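Local coordinates for mandelate racemase/muconate lactonizing enzyme family protein (Sulfitobacter sp. NAS-14.1, PDB 3T4W) that acts on a substrate not yet known but belongs to the enolase superfamily, whose members typically abstract a proton from the carbon beside a carboxylate, probably acting as a lyase, at residues 134-139 with 346-351; 94-99 with 285-290; 358-363 with 372-377; 27-32 with 391-396. All coordinates share one frame; numbering follows the deposited sequence.

Interaction 1. Residues 134-139 with 346-351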
loop_
_atom_site.group_PDB
_atom_site.type_symbol
_atom_site.label_atom_id
_atom_site.label_comp_id
_atom_site.label_asym_id
_atom_site.label_seq_id
_atom_site.Cartn_x
_atom_site.Cartn_y
_atom_site.Cartn_z
ATOM N N PRO A 134 -1.542 -45.208 13.368
ATOM C CA PRO A 134 -0.945 -44.590 12.184
ATOM C C PRO A 134 -0.597 -43.144 12.509
ATOM O O PRO A 134 -1.235 -42.556 13.385
ATOM C CB PRO A 134 -2.077 -44.637 11.151
ATOM C CG PRO A 134 -3.050 -45.651 11.677
ATOM C CD PRO A 134 -2.963 -45.534 13.162
ATOM N N VAL A 135 0.394 -42.581 11.821
ATOM C CA VAL A 135 0.841 -41.219 12.097
ATOM C C VAL A 135 -0.282 -40.182 12.013
ATOM O O VAL A 135 -0.389 -39.303 12.871
ATOM C CB VAL A 135 2.017 -40.812 11.180
ATOM C CG1 VAL A 135 2.306 -39.320 11.289
ATOM C CG2 VAL A 135 3.242 -41.615 11.539
ATOM N N TYR A 136 -1.125 -40.280 10.993
ATOM C CA TYR A 136 -2.171 -39.280 10.817
ATOM C C TYR A 136 -3.098 -39.234 12.021
ATOM O O TYR A 136 -3.654 -38.188 12.335
ATOM C CB TYR A 136 -2.956 -39.490 9.520
ATOM C CG TYR A 136 -3.689 -40.807 9.413
ATOM C CD1 TYR A 136 -4.876 -41.026 10.100
ATOM C CD2 TYR A 136 -3.206 -41.821 8.602
ATOM C CE1 TYR A 136 -5.543 -42.227 9.998
ATOM C CE2 TYR A 136 -3.872 -43.020 8.490
ATOM C CZ TYR A 136 -5.033 -43.219 9.190
ATOM O OH TYR A 136 -5.686 -44.415 9.067
ATOM N N ALA A 137 -3.235 -40.360 12.713
ATOM C CA ALA A 137 -4.099 -40.422 13.884
ATOM C C ALA A 137 -3.538 -39.600 15.043
ATOM O O ALA A 137 -4.263 -39.241 15.974
ATOM C CB ALA A 137 -4.316 -41.871 14.308
ATOM N N LEU A 138 -2.249 -39.301 14.982
ATOM C CA LEU A 138 -1.588 -38.580 16.063
ATOM C C LEU A 138 -1.540 -37.092 15.758
ATOM O O LEU A 138 -1.241 -36.281 16.629
ATOM C CB LEU A 138 -0.173 -39.133 16.285
ATOM C CG LEU A 138 -0.108 -40.647 16.556
ATOM C CD1 LEU A 138 1.329 -41.156 16.599
ATOM C CD2 LEU A 138 -0.836 -41.003 17.845
ATOM N N ILE A 139 -1.859 -36.743 14.516
ATOM C CA ILE A 139 -1.778 -35.364 14.061
ATOM C C ILE A 139 -3.119 -34.811 13.531
ATOM O O ILE A 139 -3.172 -34.142 12.501
ATOM C CB ILE A 139 -0.649 -35.195 13.010
ATOM C CG1 ILE A 139 -0.907 -36.057 11.772
ATOM C CG2 ILE A 139 0.710 -35.575 13.604
ATOM C CD1 ILE A 139 0.205 -35.960 10.727
ATOM N N LEU A 346 0.626 -36.763 6.207
ATOM C CA LEU A 346 0.263 -35.354 6.235
ATOM C C LEU A 346 -1.064 -35.179 5.494
ATOM O O LEU A 346 -2.031 -34.654 6.041
ATOM C CB LEU A 346 1.354 -34.493 5.589
ATOM C CG LEU A 346 1.100 -32.982 5.528
ATOM C CD1 LEU A 346 0.948 -32.386 6.926
ATOM C CD2 LEU A 346 2.215 -32.268 4.765
ATOM N N ALA A 347 -1.098 -35.646 4.250
ATOM C CA ALA A 347 -2.282 -35.529 3.408
ATOM C C ALA A 347 -3.560 -35.984 4.114
ATOM O O ALA A 347 -4.562 -35.272 4.109
ATOM C CB ALA A 347 -2.088 -36.298 2.108
ATOM N N ALA A 348 -3.527 -37.170 4.713
ATOM C CA ALA A 348 -4.723 -37.740 5.320
ATOM C C ALA A 348 -5.226 -36.898 6.483
ATOM O O ALA A 348 -6.391 -37.002 6.871
ATOM C CB ALA A 348 -4.459 -39.169 5.782
ATOM N N SER A 349 -4.346 -36.068 7.037
ATOM C CA SER A 349 -4.665 -35.323 8.249
ATOM C C SER A 349 -5.115 -33.869 8.020
ATOM O O SER A 349 -5.561 -33.205 8.959
ATOM C CB SER A 349 -3.476 -35.341 9.216
ATOM O OG SER A 349 -2.566 -34.291 8.926
ATOM N N ILE A 350 -5.001 -33.365 6.796
ATOM C CA ILE A 350 -5.319 -31.954 6.554
ATOM C C ILE A 350 -6.550 -31.756 5.657
ATOM O O ILE A 350 -6.683 -32.392 4.613
ATOM C CB ILE A 350 -4.115 -31.194 5.975
ATOM C CG1 ILE A 350 -3.617 -31.885 4.710
ATOM C CG2 ILE A 350 -2.990 -31.101 7.007
ATOM C CD1 ILE A 350 -2.752 -30.992 3.835
ATOM N N PRO A 351 -7.469 -30.881 6.077
ATOM C CA PRO A 351 -8.672 -30.633 5.277
ATOM C C PRO A 351 -8.319 -29.995 3.934
ATOM O O PRO A 351 -9.002 -30.238 2.942
ATOM C CB PRO A 351 -9.466 -29.644 6.148
ATOM C CG PRO A 351 -8.423 -28.996 7.007
ATOM C CD PRO A 351 -7.500 -30.133 7.343
#
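Tyr-136 and Ile-139, on a tight turn, meet Ala-348 and Ser-349 in the last turn of helix 337-349. The CB atom of Tyr-136 sits 4.0 Å from CB of Ala-348. Its first torsion of 61° places CG between the backbone N and the carbonyl carbon, and from there the ring swings back over its own segment, with CB of Pro-134 above one face. The methyl of Ala-348 therefore meets the near end of the ring, at CG and CD2, obliquely, while the phenol OH goes on to bond the carbonyl O of Pro-382. Enolase-superfamily proteins join a capping domain to a modified TIM barrel, and here the turn after helix 110-130 is laid against a barrel helix. Ile-139 stands alongside Ser-349, its CG1 3.7 Å from Ser-349 CB and its extended CD1 3.7 Å from Ser-349 OG. That hydroxyl is turned back into its own helix, where Ser-349 OG donates to Leu-346 O at 3.0 Å, a carbonyl that also takes the backbone N of Ser-349. Lys-316 NZ, from helix 312-323, bonds both Ser-349 OG and Ile-139 O, a polar tie between the two segments.

Interaction 2. Residues 94-99 with 285-290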
loop_
_atom_site.group_PDB
_atom_site.type_symbol
_atom_site.label_atom_id
_atom_site.label_comp_id
_atom_site.label_asym_id
_atom_site.label_seq_id
_atom_site.Cartn_x
_atom_site.Cartn_y
_atom_site.Cartn_z
ATOM N N LEU A 94 10.691 -29.117 20.709
ATOM C CA LEU A 94 11.978 -28.818 21.329
ATOM C C LEU A 94 13.152 -29.111 20.393
ATOM O O LEU A 94 14.102 -28.327 20.293
ATOM C CB LEU A 94 12.126 -29.603 22.635
ATOM C CG LEU A 94 13.439 -29.471 23.414
ATOM C CD1 LEU A 94 13.656 -28.043 23.878
ATOM C CD2 LEU A 94 13.470 -30.434 24.603
ATOM N N MET A 95 13.088 -30.246 19.711
ATOM C CA MET A 95 14.210 -30.679 18.895
ATOM C C MET A 95 14.304 -29.795 17.663
ATOM O O MET A 95 15.396 -29.467 17.191
ATOM C CB MET A 95 14.077 -32.161 18.530
ATOM C CG MET A 95 14.434 -33.098 19.682
ATOM S SD MET A 95 14.404 -34.845 19.241
ATOM C CE MET A 95 12.640 -35.163 19.236
ATOM N N TYR A 96 13.147 -29.383 17.166
ATOM C CA TYR A 96 13.114 -28.487 16.028
ATOM C C TYR A 96 13.737 -27.146 16.399
ATOM O O TYR A 96 14.578 -26.616 15.669
ATOM C CB TYR A 96 11.689 -28.312 15.525
ATOM C CG TYR A 96 11.535 -27.182 14.534
ATOM C CD1 TYR A 96 11.535 -27.431 13.168
ATOM C CD2 TYR A 96 11.384 -25.867 14.968
ATOM C CE1 TYR A 96 11.393 -26.406 12.259
ATOM C CE2 TYR A 96 11.244 -24.829 14.066
ATOM C CZ TYR A 96 11.250 -25.106 12.710
ATOM O OH TYR A 96 11.103 -24.087 11.794
ATOM N N ARG A 97 13.341 -26.605 17.546
ATOM C CA ARG A 97 13.913 -25.344 18.007
ATOM C C ARG A 97 15.435 -25.412 18.152
ATOM O O ARG A 97 16.131 -24.467 17.799
ATOM C CB ARG A 97 13.266 -24.882 19.316
ATOM C CG ARG A 97 11.873 -24.281 19.163
ATOM C CD ARG A 97 11.761 -23.387 17.931
ATOM N NE ARG A 97 12.451 -22.106 18.077
ATOM C CZ ARG A 97 12.371 -21.104 17.199
ATOM N NH1 ARG A 97 11.627 -21.229 16.110
ATOM N NH2 ARG A 97 13.032 -19.975 17.411
ATOM N N ARG A 98 15.945 -26.528 18.677
ATOM C CA ARG A 98 17.391 -26.727 18.841
ATOM C C ARG A 98 18.122 -26.725 17.502
ATOM O O ARG A 98 19.142 -26.059 17.341
ATOM C CB ARG A 98 17.683 -28.055 19.537
ATOM C CG ARG A 98 17.372 -28.107 21.017
ATOM C CD ARG A 98 17.545 -29.534 21.511
ATOM N NE ARG A 98 17.297 -29.682 22.941
ATOM C CZ ARG A 98 17.090 -30.851 23.544
ATOM N NH1 ARG A 98 17.084 -31.973 22.838
ATOM N NH2 ARG A 98 16.878 -30.897 24.852
ATOM N N ALA A 99 17.604 -27.495 16.549
ATOM C CA ALA A 99 18.218 -27.608 15.230
ATOM C C ALA A 99 18.133 -26.297 14.447
ATOM O O ALA A 99 19.130 -25.829 13.897
ATOM C CB ALA A 99 17.581 -28.755 14.446
ATOM N N THR A 285 12.164 -24.057 2.716
ATOM C CA THR A 285 12.340 -24.761 3.977
ATOM C C THR A 285 11.853 -23.948 5.174
ATOM O O THR A 285 12.091 -22.742 5.255
ATOM C CB THR A 285 13.817 -25.174 4.197
ATOM O OG1 THR A 285 13.924 -25.953 5.397
ATOM C CG2 THR A 285 14.723 -23.936 4.299
ATOM N N THR A 286 11.182 -24.631 6.099
ATOM C CA THR A 286 10.578 -24.016 7.289
ATOM C C THR A 286 9.409 -23.075 6.985
ATOM O O THR A 286 9.303 -22.502 5.895
ATOM C CB THR A 286 11.610 -23.287 8.204
ATOM O OG1 THR A 286 11.768 -21.922 7.791
ATOM C CG2 THR A 286 12.964 -24.015 8.215
ATOM N N LYS A 287 8.540 -22.917 7.975
ATOM C CA LYS A 287 7.366 -22.066 7.860
ATOM C C LYS A 287 7.762 -20.597 7.692
ATOM O O LYS A 287 6.962 -19.782 7.240
ATOM C CB LYS A 287 6.479 -22.241 9.094
ATOM C CG LYS A 287 7.010 -21.532 10.324
ATOM C CD LYS A 287 6.682 -22.263 11.608
ATOM C CE LYS A 287 7.584 -21.753 12.735
ATOM N NZ LYS A 287 8.341 -22.845 13.417
ATOM N N ALA A 288 8.995 -20.259 8.064
ATOM C CA ALA A 288 9.465 -18.879 7.961
ATOM C C ALA A 288 9.658 -18.454 6.504
ATOM O O ALA A 288 9.735 -17.263 6.197
ATOM C CB ALA A 288 10.759 -18.695 8.737
ATOM N N GLU A 289 9.745 -19.435 5.613
ATOM C CA GLU A 289 9.905 -19.148 4.197
ATOM C C GLU A 289 8.585 -19.266 3.459
ATOM O O GLU A 289 8.405 -18.662 2.405
ATOM C CB GLU A 289 10.949 -20.063 3.564
ATOM C CG GLU A 289 12.374 -19.684 3.916
ATOM C CD GLU A 289 13.399 -20.490 3.143
ATOM O OE1 GLU A 289 13.001 -21.269 2.250
ATOM O OE2 GLU A 289 14.602 -20.343 3.425
ATOM N N PHE A 290 7.658 -20.032 4.024
ATOM C CA PHE A 290 6.358 -20.212 3.406
ATOM C C PHE A 290 5.414 -19.080 3.789
ATOM O O PHE A 290 4.488 -18.753 3.044
ATOM C CB PHE A 290 5.773 -21.580 3.771
ATOM C CG PHE A 290 6.284 -22.699 2.906
ATOM C CD1 PHE A 290 5.699 -22.964 1.675
ATOM C CD2 PHE A 290 7.370 -23.465 3.305
ATOM C CE1 PHE A 290 6.174 -23.986 0.868
ATOM C CE2 PHE A 290 7.854 -24.481 2.499
ATOM C CZ PHE A 290 7.255 -24.746 1.283
#
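Tyr-96 carries the contact from helix 92-101, pointing its phenol at Thr-286 and at the amine of Lys-287. With CG trans to the amide nitrogen (chi1 168°), the ring extends from the helix toward 285-290 and brings OH to 3.7 Å from Thr-286 CB, the two side chains running roughly perpendicular. Lys-287 approaches obliquely: a chain kinked early and again near its tip sets its NZ 3.6 Å from Tyr-96 CE2 and 3.4 Å from Tyr-96 OH. A weak hydrogen bond links Tyr-96 OH to Glu-314, whose carboxylate also accepts from the backbone N of Lys-287.

Thr-286 is the N-cap of helix 287-295, and its OG1 accepts from Ala-288 N at 3.2 Å while giving its own proton to Thr-285 O at 2.7 Å. The contact thus brings a helix of the N-terminal capping domain against the start of a helix in the enolase-type barrel domain. A valine in place of Thr-286 would probably leave the N-H of Ala-288 without its capping acceptor and Thr-285 O without the hydroxyl, loosening the first turn that Tyr-96 leans on.

Next along the helix, Arg-97 starts out away from 285-290 but curls back, setting its CD in plane at the edge of the Tyr-96 ring. Its NH1 ends 4.5 Å from Lys-287 NZ, and the two cations converge on the carboxylate of Glu-323 of a neighbouring subunit, each through a long, weak ion pair.

Interaction 3. Residues 358-363 with 372-377; sequences CIETPF and IKVEDG
Apolar packing between Cys-358 and Val-374 makes the closest approach of this contact. The sulfur comes up to one branch of the valine, Cys-358 SG lying 3.7 Å from Val-374 CG2, and Cys-358 CB follows at 4.1 Å from the same methyl. On Val-374, CG1 is turned opposite the backbone N (chi1 -180°), which puts CG2 beside that N, where it touches the sulfur.

The second kind of contact is a carboxylate laid against hydrocarbon. Glu-360 stretches out beyond CG and crosses Val-374 obliquely, so that Glu-360 OE1 stands 4.1 Å from Val-374 CB without gaining a polar partner there. That oxygen is instead hydrogen-bonded to the hydroxyl of Tyr-183, with Arg-181 forming a long, weak ion pair with it. Val-374 thus has a buried thiol against its CG2 and the more exposed acid against its CB.

Beyond 372-377 the chain enters strand 378-380, which runs antiparallel to strand 146-152, itself parallel to strand 356-358. Ile-379 of strand 378-380 and Trp-340 of helix 337-349 each touch both Cys-358 and Val-374, placing this pair against helix 337-349 and strand 378-380, while helix 362-367 occupies the connection that joins the two segments.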
loop_
_atom_site.group_PDB
_atom_site.type_symbol
_atom_site.label_atom_id
_atom_site.label_comp_id
_atom_site.label_asym_id
_atom_site.label_seq_id
_atom_site.Cartn_x
_atom_site.Cartn_y
_atom_site.Cartn_z
ATOM N N CYS A 358 3.117 -38.597 -6.987
ATOM C CA CYS A 358 3.376 -40.028 -6.921
ATOM C C CYS A 358 4.388 -40.469 -7.973
ATOM O O CYS A 358 4.461 -39.904 -9.067
ATOM C CB CYS A 358 2.084 -40.823 -7.081
ATOM S SG CYS A 358 0.941 -40.674 -5.703
ATOM N N ILE A 359 5.165 -41.487 -7.625
ATOM C CA ILE A 359 6.138 -42.060 -8.538
ATOM C C ILE A 359 6.110 -43.572 -8.401
ATOM O O ILE A 359 6.595 -44.116 -7.411
ATOM C CB ILE A 359 7.553 -41.560 -8.229
ATOM C CG1 ILE A 359 7.570 -40.029 -8.172
ATOM C CG2 ILE A 359 8.540 -42.096 -9.259
ATOM C CD1 ILE A 359 8.940 -39.433 -7.990
ATOM N N GLU A 360 5.532 -44.244 -9.394
ATOM C CA GLU A 360 5.431 -45.698 -9.380
ATOM C C GLU A 360 6.560 -46.351 -10.161
ATOM O O GLU A 360 6.559 -46.355 -11.386
ATOM C CB GLU A 360 4.086 -46.162 -9.950
ATOM C CG GLU A 360 2.869 -45.670 -9.178
ATOM C CD GLU A 360 1.587 -46.362 -9.608
ATOM O OE1 GLU A 360 0.723 -45.692 -10.212
ATOM O OE2 GLU A 360 1.448 -47.579 -9.346
ATOM N N THR A 361 7.527 -46.897 -9.439
ATOM C CA THR A 361 8.558 -47.727 -10.037
ATOM C C THR A 361 8.638 -48.982 -9.196
ATOM O O THR A 361 8.331 -48.946 -8.004
ATOM C CB THR A 361 9.934 -47.047 -10.005
ATOM O OG1 THR A 361 10.323 -46.842 -8.644
ATOM C CG2 THR A 361 9.906 -45.706 -10.734
ATOM N N PRO A 362 9.031 -50.105 -9.812
ATOM C CA PRO A 362 9.263 -51.356 -9.080
ATOM C C PRO A 362 10.120 -51.147 -7.831
ATOM O O PRO A 362 9.857 -51.769 -6.804
ATOM C CB PRO A 362 10.011 -52.215 -10.098
ATOM C CG PRO A 362 9.477 -51.754 -11.412
ATOM C CD PRO A 362 9.185 -50.279 -11.267
ATOM N N PHE A 363 11.116 -50.270 -7.906
ATOM C CA PHE A 363 11.993 -50.065 -6.757
ATOM C C PHE A 363 11.300 -49.386 -5.571
ATOM O O PHE A 363 11.499 -49.786 -4.419
ATOM C CB PHE A 363 13.269 -49.309 -7.142
ATOM C CG PHE A 363 14.355 -49.415 -6.111
ATOM C CD1 PHE A 363 14.944 -50.643 -5.830
ATOM C CD2 PHE A 363 14.779 -48.301 -5.408
ATOM C CE1 PHE A 363 15.937 -50.751 -4.877
ATOM C CE2 PHE A 363 15.774 -48.405 -4.451
ATOM C CZ PHE A 363 16.354 -49.630 -4.187
ATOM N N ILE A 372 2.426 -49.552 1.170
ATOM C CA ILE A 372 1.564 -48.466 0.744
ATOM C C ILE A 372 1.581 -48.412 -0.777
ATOM O O ILE A 372 2.641 -48.492 -1.391
ATOM C CB ILE A 372 2.030 -47.125 1.317
ATOM C CG1 ILE A 372 2.105 -47.197 2.845
ATOM C CG2 ILE A 372 1.093 -46.026 0.895
ATOM C CD1 ILE A 372 2.297 -45.849 3.509
ATOM N N LYS A 373 0.408 -48.300 -1.391
ATOM C CA LYS A 373 0.339 -48.317 -2.844
ATOM C C LYS A 373 -0.733 -47.370 -3.377
ATOM O O LYS A 373 -1.731 -47.098 -2.705
ATOM C CB LYS A 373 0.089 -49.743 -3.350
ATOM C CG LYS A 373 -1.319 -50.258 -3.066
ATOM C CD LYS A 373 -1.490 -51.731 -3.436
ATOM C CE LYS A 373 -0.682 -52.623 -2.512
ATOM N NZ LYS A 373 -0.837 -54.067 -2.838
ATOM N N VAL A 374 -0.503 -46.856 -4.582
ATOM C CA VAL A 374 -1.508 -46.093 -5.306
ATOM C C VAL A 374 -2.455 -47.096 -5.942
ATOM O O VAL A 374 -2.013 -48.121 -6.456
ATOM C CB VAL A 374 -0.880 -45.214 -6.415
ATOM C CG1 VAL A 374 -1.959 -44.420 -7.144
ATOM C CG2 VAL A 374 0.167 -44.279 -5.835
ATOM N N GLU A 375 -3.752 -46.809 -5.892
ATOM C CA GLU A 375 -4.763 -47.673 -6.496
ATOM C C GLU A 375 -5.789 -46.836 -7.247
ATOM O O GLU A 375 -6.474 -46.008 -6.648
ATOM C CB GLU A 375 -5.482 -48.493 -5.424
ATOM C CG GLU A 375 -4.563 -49.231 -4.476
ATOM C CD GLU A 375 -5.308 -49.835 -3.301
ATOM O OE1 GLU A 375 -5.204 -49.289 -2.180
ATOM O OE2 GLU A 375 -6.007 -50.848 -3.501
ATOM N N ASP A 376 -5.898 -47.055 -8.552
ATOM C CA ASP A 376 -6.860 -46.316 -9.365
ATOM C C ASP A 376 -6.755 -44.808 -9.125
ATOM O O ASP A 376 -7.769 -44.113 -8.998
ATOM C CB ASP A 376 -8.280 -46.805 -9.072
ATOM C CG ASP A 376 -8.422 -48.306 -9.244
ATOM O OD1 ASP A 376 -7.760 -48.861 -10.151
ATOM O OD2 ASP A 376 -9.191 -48.931 -8.474
ATOM N N GLY A 377 -5.525 -44.316 -9.044
ATOM C CA GLY A 377 -5.277 -42.892 -8.921
ATOM C C GLY A 377 -5.328 -42.342 -7.508
ATOM O O GLY A 377 -5.061 -41.159 -7.297
#

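Interaction 4. Residues 27-32 with 391-396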
loop_
_atom_site.group_PDB
_atom_site.type_symbol
_atom_site.label_atom_id
_atom_site.label_comp_id
_atom_site.label_asym_id
_atom_site.label_seq_id
_atom_site.Cartn_x
_atom_site.Cartn_y
_atom_site.Cartn_z
ATOM N N ASP A 27 20.242 -44.692 18.867
ATOM C CA ASP A 27 21.014 -45.081 17.689
ATOM C C ASP A 27 20.606 -44.372 16.400
ATOM O O ASP A 27 19.446 -43.992 16.210
ATOM C CB ASP A 27 20.947 -46.592 17.484
ATOM C CG ASP A 27 21.626 -47.349 18.593
ATOM O OD1 ASP A 27 22.692 -46.870 19.048
ATOM O OD2 ASP A 27 21.092 -48.410 19.008
ATOM N N LEU A 28 21.579 -44.211 15.510
ATOM C CA LEU A 28 21.329 -43.622 14.206
ATOM C C LEU A 28 22.112 -44.355 13.139
ATOM O O LEU A 28 23.328 -44.517 13.250
ATOM C CB LEU A 28 21.718 -42.144 14.195
ATOM C CG LEU A 28 22.183 -41.638 12.825
ATOM C CD1 LEU A 28 20.995 -41.268 11.958
ATOM C CD2 LEU A 28 23.135 -40.461 12.973
ATOM N N GLU A 29 21.407 -44.807 12.109
ATOM C CA GLU A 29 22.046 -45.337 10.908
ATOM C C GLU A 29 21.628 -44.526 9.690
ATOM O O GLU A 29 20.448 -44.205 9.517
ATOM C CB GLU A 29 21.706 -46.813 10.701
ATOM C CG GLU A 29 22.684 -47.768 11.365
ATOM C CD GLU A 29 22.201 -49.206 11.329
ATOM O OE1 GLU A 29 21.703 -49.638 10.269
ATOM O OE2 GLU A 29 22.313 -49.904 12.360
ATOM N N VAL A 30 22.604 -44.183 8.858
ATOM C CA VAL A 30 22.337 -43.487 7.608
ATOM C C VAL A 30 22.533 -44.458 6.460
ATOM O O VAL A 30 23.519 -45.194 6.423
ATOM C CB VAL A 30 23.275 -42.275 7.412
ATOM C CG1 VAL A 30 23.194 -41.766 5.982
ATOM C CG2 VAL A 30 22.925 -41.172 8.389
ATOM N N ILE A 31 21.593 -44.478 5.526
ATOM C CA ILE A 31 21.723 -45.371 4.387
ATOM C C ILE A 31 21.401 -44.636 3.099
ATOM O O ILE A 31 20.287 -44.146 2.918
ATOM C CB ILE A 31 20.785 -46.578 4.497
ATOM C CG1 ILE A 31 21.088 -47.393 5.757
ATOM C CG2 ILE A 31 20.882 -47.440 3.246
ATOM C CD1 ILE A 31 20.029 -48.450 6.051
ATOM N N VAL A 32 22.386 -44.563 2.211
ATOM C CA VAL A 32 22.189 -43.967 0.901
ATOM C C VAL A 32 21.957 -45.054 -0.149
ATOM O O VAL A 32 22.828 -45.879 -0.416
ATOM C CB VAL A 32 23.388 -43.097 0.506
ATOM C CG1 VAL A 32 23.221 -42.576 -0.909
ATOM C CG2 VAL A 32 23.550 -41.958 1.497
ATOM N N VAL A 391 10.056 -51.375 5.679
ATOM C CA VAL A 391 11.240 -51.001 4.914
ATOM C C VAL A 391 12.129 -52.227 4.695
ATOM O O VAL A 391 12.365 -53.014 5.616
ATOM C CB VAL A 391 12.037 -49.876 5.608
ATOM C CG1 VAL A 391 13.105 -49.329 4.679
ATOM C CG2 VAL A 391 11.108 -48.763 6.029
ATOM N N ASP A 392 12.602 -52.404 3.468
ATOM C CA ASP A 392 13.484 -53.526 3.160
ATOM C C ASP A 392 14.935 -53.077 3.205
ATOM O O ASP A 392 15.534 -52.752 2.180
ATOM C CB ASP A 392 13.149 -54.125 1.795
ATOM C CG ASP A 392 13.937 -55.394 1.497
ATOM O OD1 ASP A 392 14.982 -55.629 2.144
ATOM O OD2 ASP A 392 13.510 -56.152 0.599
ATOM N N GLU A 393 15.499 -53.069 4.404
ATOM C CA GLU A 393 16.850 -52.572 4.598
ATOM C C GLU A 393 17.889 -53.297 3.751
ATOM O O GLU A 393 18.750 -52.666 3.147
ATOM C CB GLU A 393 17.245 -52.649 6.065
ATOM C CG GLU A 393 18.666 -52.194 6.314
ATOM C CD GLU A 393 18.961 -52.058 7.783
ATOM O OE1 GLU A 393 18.013 -52.188 8.588
ATOM O OE2 GLU A 393 20.135 -51.821 8.132
ATOM N N ALA A 394 17.817 -54.623 3.722
ATOM C CA ALA A 394 18.778 -55.403 2.956
ATOM C C ALA A 394 18.763 -54.987 1.478
ATOM O O ALA A 394 19.811 -54.929 0.829
ATOM C CB ALA A 394 18.516 -56.897 3.119
ATOM N N LEU A 395 17.581 -54.672 0.958
ATOM C CA LEU A 395 17.455 -54.253 -0.438
ATOM C C LEU A 395 18.093 -52.884 -0.711
ATOM O O LEU A 395 18.740 -52.688 -1.742
ATOM C CB LEU A 395 15.987 -54.258 -0.868
ATOM C CG LEU A 395 15.670 -53.683 -2.252
ATOM C CD1 LEU A 395 16.418 -54.435 -3.331
ATOM C CD2 LEU A 395 14.170 -53.715 -2.508
ATOM N N ALA A 396 17.912 -51.946 0.216
ATOM C CA ALA A 396 18.504 -50.611 0.103
ATOM C C ALA A 396 20.030 -50.653 0.129
ATOM O O ALA A 396 20.698 -49.947 -0.637
ATOM C CB ALA A 396 17.984 -49.702 1.210
HETATM O O HOH W 1 22.970 -48.565 0.198
#
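Ile-31 provides the apolar part of the contact, its two branches meeting different residues of helix 393-398. The CG2 methyl of Ile-31 packs 4.2 Å from Ala-396 CB, while Ile-31 CD1 lies 4.0 Å from Glu-393 CG, the two longer side chains set nearly square to each other. Glu-393 has CG anti to the backbone N (chi1 178°) and continues extended, bringing its carboxylate up against Ile-31 and Glu-29.

The charged part sets two acids together: Glu-29 OE1 is 3.4 Å from Glu-393 OE2, their carboxylate planes 64° apart. Arg-397 forms salt bridges to both oxygens, and Lys-49 of the adjoining strand 45-52 takes the other oxygen of Glu-393.

A water joins the backbones by donating to Val-32 O and Ala-396 O, each at 2.8 Å. At the helix start, Asp-392 is the N-cap, its OD1 accepting from Leu-395 N.

A leucine at the Glu-393 position would probably leave Lys-49 without this anion and Arg-397 with one acid fewer. Strand 25-33 of the capping domain's antiparallel sheet is thus joined to the C-terminal helix by shared cations, which probably offset the repulsion between the acids.

Interaction 4 spans nearly the whole chain, from strand 25-33 to helix 393-398, and the other three fall within that span. Interactions 1 and 2 cross along the sequence, each joining the N-terminal domain to the barrel domain; their centres lie about 20 Å apart, and both reach the second subunit. Interaction 3 opens after both have closed and stays within the barrel domain, its centre about 30 Å from that of interaction 2 on the opposite side of the chain's centre. Helix 337-349 belongs to interaction 1 and also packs on interaction 3. Interactions 3 and 4 touch directly, Phe-363 CE1 lying 3.9 Å from Leu-395 CG. Interaction 4 ties the first strand to the last helix, probably within or beside the capping domain.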